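Local coordinates for protein nicotinate phosphoribosyltransferase (Porphyromonas gingivalis, PDB 2IM5) that probably catalyses the ATP-driven synthesis of nicotinate ribonucleotide from nicotinate and phosphoribosyl diphosphate, a step in NAD biosynthesis, at residues A137-K142 / L173-R178. Sequence-based numbering, arbitrary orientation.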
loop_
_atom_site.group_PDB
_atom_site.type_symbol
_atom_site.label_atom_id
_atom_site.label_comp_id
_atom_site.label_asym_id
_atom_site.label_seq_id
_atom_site.Cartn_x
_atom_site.Cartn_y
_atom_site.Cartn_z
ATOM N N ALA A 137 -22.530 -12.031 -5.963
ATOM C CA ALA A 137 -21.726 -11.929 -7.178
ATOM C C ALA A 137 -20.743 -13.097 -7.266
ATOM O O ALA A 137 -20.243 -13.579 -6.251
ATOM C CB ALA A 137 -20.975 -10.612 -7.202
ATOM N N GLU A 138 -20.487 -13.558 -8.484
ATOM C CA GLU A 138 -19.558 -14.661 -8.713
ATOM C C GLU A 138 -18.664 -14.306 -9.886
ATOM O O GLU A 138 -19.084 -13.612 -10.816
ATOM C CB GLU A 138 -20.314 -15.962 -9.016
ATOM C CG GLU A 138 -21.088 -16.526 -7.841
ATOM C CD GLU A 138 -20.183 -16.951 -6.698
ATOM O OE1 GLU A 138 -19.349 -16.126 -6.249
ATOM O OE2 GLU A 138 -20.308 -18.112 -6.237
ATOM N N PRO A 139 -17.414 -14.777 -9.863
ATOM C CA PRO A 139 -16.511 -14.462 -10.968
ATOM C C PRO A 139 -16.729 -15.352 -12.190
ATOM O O PRO A 139 -17.134 -16.508 -12.068
ATOM C CB PRO A 139 -15.141 -14.672 -10.341
ATOM C CG PRO A 139 -15.384 -15.847 -9.450
ATOM C CD PRO A 139 -16.711 -15.516 -8.799
ATOM N N ASP A 140 -16.485 -14.797 -13.368
ATOM C CA ASP A 140 -16.595 -15.564 -14.600
ATOM C C ASP A 140 -15.189 -16.118 -14.801
ATOM O O ASP A 140 -14.344 -15.493 -15.438
ATOM C CB ASP A 140 -16.967 -14.663 -15.777
ATOM C CG ASP A 140 -16.945 -15.402 -17.099
ATOM O OD1 ASP A 140 -16.625 -16.615 -17.103
ATOM O OD2 ASP A 140 -17.246 -14.769 -18.132
ATOM N N TRP A 141 -14.941 -17.287 -14.233
ATOM C CA TRP A 141 -13.628 -17.896 -14.320
ATOM C C TRP A 141 -13.069 -18.009 -15.726
ATOM O O TRP A 141 -11.859 -17.936 -15.918
ATOM C CB TRP A 141 -13.654 -19.256 -13.635
ATOM C CG TRP A 141 -13.757 -19.114 -12.163
ATOM C CD1 TRP A 141 -14.846 -19.385 -11.380
ATOM C CD2 TRP A 141 -12.737 -18.631 -11.281
ATOM N NE1 TRP A 141 -14.565 -19.103 -10.062
ATOM C CE2 TRP A 141 -13.278 -18.637 -9.973
ATOM C CE3 TRP A 141 -11.417 -18.192 -11.470
ATOM C CZ2 TRP A 141 -12.543 -18.220 -8.855
ATOM C CZ3 TRP A 141 -10.685 -17.776 -10.358
ATOM C CH2 TRP A 141 -11.253 -17.795 -9.066
ATOM N N LYS A 142 -13.944 -18.170 -16.711
ATOM C CA LYS A 142 -13.491 -18.277 -18.087
ATOM C C LYS A 142 -12.811 -16.974 -18.469
ATOM O O LYS A 142 -11.751 -16.971 -19.094
ATOM C CB LYS A 142 -14.667 -18.547 -19.027
ATOM C CG LYS A 142 -14.258 -18.682 -20.487
ATOM C CD LYS A 142 -15.407 -19.188 -21.349
ATOM C CE LYS A 142 -14.941 -19.461 -22.770
ATOM N NZ LYS A 142 -16.004 -20.123 -23.586
ATOM N N LEU A 173 -9.729 -13.968 -2.261
ATOM C CA LEU A 173 -8.394 -14.549 -2.133
ATOM C C LEU A 173 -8.208 -15.521 -3.299
ATOM O O LEU A 173 -7.153 -15.572 -3.940
ATOM C CB LEU A 173 -8.284 -15.327 -0.815
ATOM C CG LEU A 173 -6.915 -15.631 -0.177
ATOM C CD1 LEU A 173 -6.998 -16.983 0.528
ATOM C CD2 LEU A 173 -5.801 -15.658 -1.202
ATOM N N GLU A 174 -9.254 -16.291 -3.562
ATOM C CA GLU A 174 -9.250 -17.284 -4.627
ATOM C C GLU A 174 -8.949 -16.652 -5.981
ATOM O O GLU A 174 -8.170 -17.188 -6.761
ATOM C CB GLU A 174 -10.598 -18.000 -4.652
ATOM C CG GLU A 174 -10.728 -19.066 -5.712
ATOM C CD GLU A 174 -11.990 -19.874 -5.533
ATOM O OE1 GLU A 174 -13.076 -19.265 -5.392
ATOM O OE2 GLU A 174 -11.896 -21.118 -5.530
ATOM N N VAL A 175 -9.563 -15.508 -6.261
ATOM C CA VAL A 175 -9.302 -14.829 -7.524
ATOM C C VAL A 175 -7.854 -14.309 -7.589
ATOM O O VAL A 175 -7.173 -14.503 -8.601
ATOM C CB VAL A 175 -10.281 -13.661 -7.744
ATOM C CG1 VAL A 175 -9.818 -12.800 -8.905
ATOM C CG2 VAL A 175 -11.684 -14.206 -8.009
ATOM N N GLU A 176 -7.376 -13.659 -6.524
ATOM C CA GLU A 176 -6.003 -13.151 -6.535
ATOM C C GLU A 176 -5.017 -14.309 -6.658
ATOM O O GLU A 176 -4.012 -14.204 -7.357
ATOM C CB GLU A 176 -5.673 -12.340 -5.266
ATOM C CG GLU A 176 -4.193 -11.920 -5.214
ATOM C CD GLU A 176 -3.800 -11.036 -4.009
ATOM O OE1 GLU A 176 -4.473 -11.076 -2.947
ATOM O OE2 GLU A 176 -2.783 -10.313 -4.131
ATOM N N ASP A 177 -5.318 -15.412 -5.983
ATOM C CA ASP A 177 -4.461 -16.591 -6.010
ATOM C C ASP A 177 -4.314 -17.133 -7.431
ATOM O O ASP A 177 -3.203 -17.346 -7.913
ATOM C CB ASP A 177 -5.047 -17.681 -5.109
ATOM C CG ASP A 177 -4.087 -18.836 -4.880
ATOM O OD1 ASP A 177 -3.214 -19.081 -5.737
ATOM O OD2 ASP A 177 -4.211 -19.516 -3.843
ATOM N N ARG A 178 -5.441 -17.362 -8.095
ATOM C CA ARG A 178 -5.422 -17.890 -9.458
ATOM C C ARG A 178 -4.801 -16.907 -10.448
ATOM O O ARG A 178 -4.041 -17.307 -11.325
ATOM C CB ARG A 178 -6.842 -18.262 -9.902
ATOM C CG ARG A 178 -6.925 -18.854 -11.306
ATOM C CD ARG A 178 -5.917 -19.987 -11.495
ATOM N NE ARG A 178 -5.890 -20.469 -12.874
ATOM C CZ ARG A 178 -4.947 -21.268 -13.370
ATOM N NH1 ARG A 178 -3.943 -21.678 -12.602
ATOM N NH2 ARG A 178 -5.009 -21.658 -14.637
#
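W141 reaches from the first turn of helix 141-157 to the start of helix 173-186 and meets three of its side chains, E174, V175 and R178. The six-membered half of the indole does the touching. Its CH2 lies 3.6 Å from E174 CG and 3.8 Å from V175 CG2, while CZ3 comes within 3.9 Å of R178 CB. Chi1 of -71° sets the W141 CG beside the backbone N, anti to the carbonyl carbon. The enclosed part lies around V175, which is buried: its CG2 meets W141 and also P139 CB, at a looser 4.2 Å. P139 in turn lies over one face of the indole, its CG 3.2 Å above the ring plane and offset toward the rim, so proline, tryptophan and valine form a small apolar cluster.

On the solvent side the exposed E174 makes the nearest approach. Its extended chain crosses the indole at about a right angle, with CG, CD and OE1 close to CZ2 (OE1 to W141 CZ2 3.7 Å) and the carboxylate plane turned 81° from the ring. R178 contributes CB and CG, then bends at chi2 (50°), and its guanidinium forms a salt bridge through NE with E145, on the same helix as W141. D140 caps that helix through a weak bond from K142 N to OD1 (3.1 Å).

P139 also touches F171 and V338 in loops, and D177 forms a salt bridge with K202 and a hydrogen bond with H203. The contact is peripheral packing between the starts of helices 141-157 and 173-186, which flank strand 162-164 of the parallel sheet in sequence, probably within the alpha/beta barrel expected of this family.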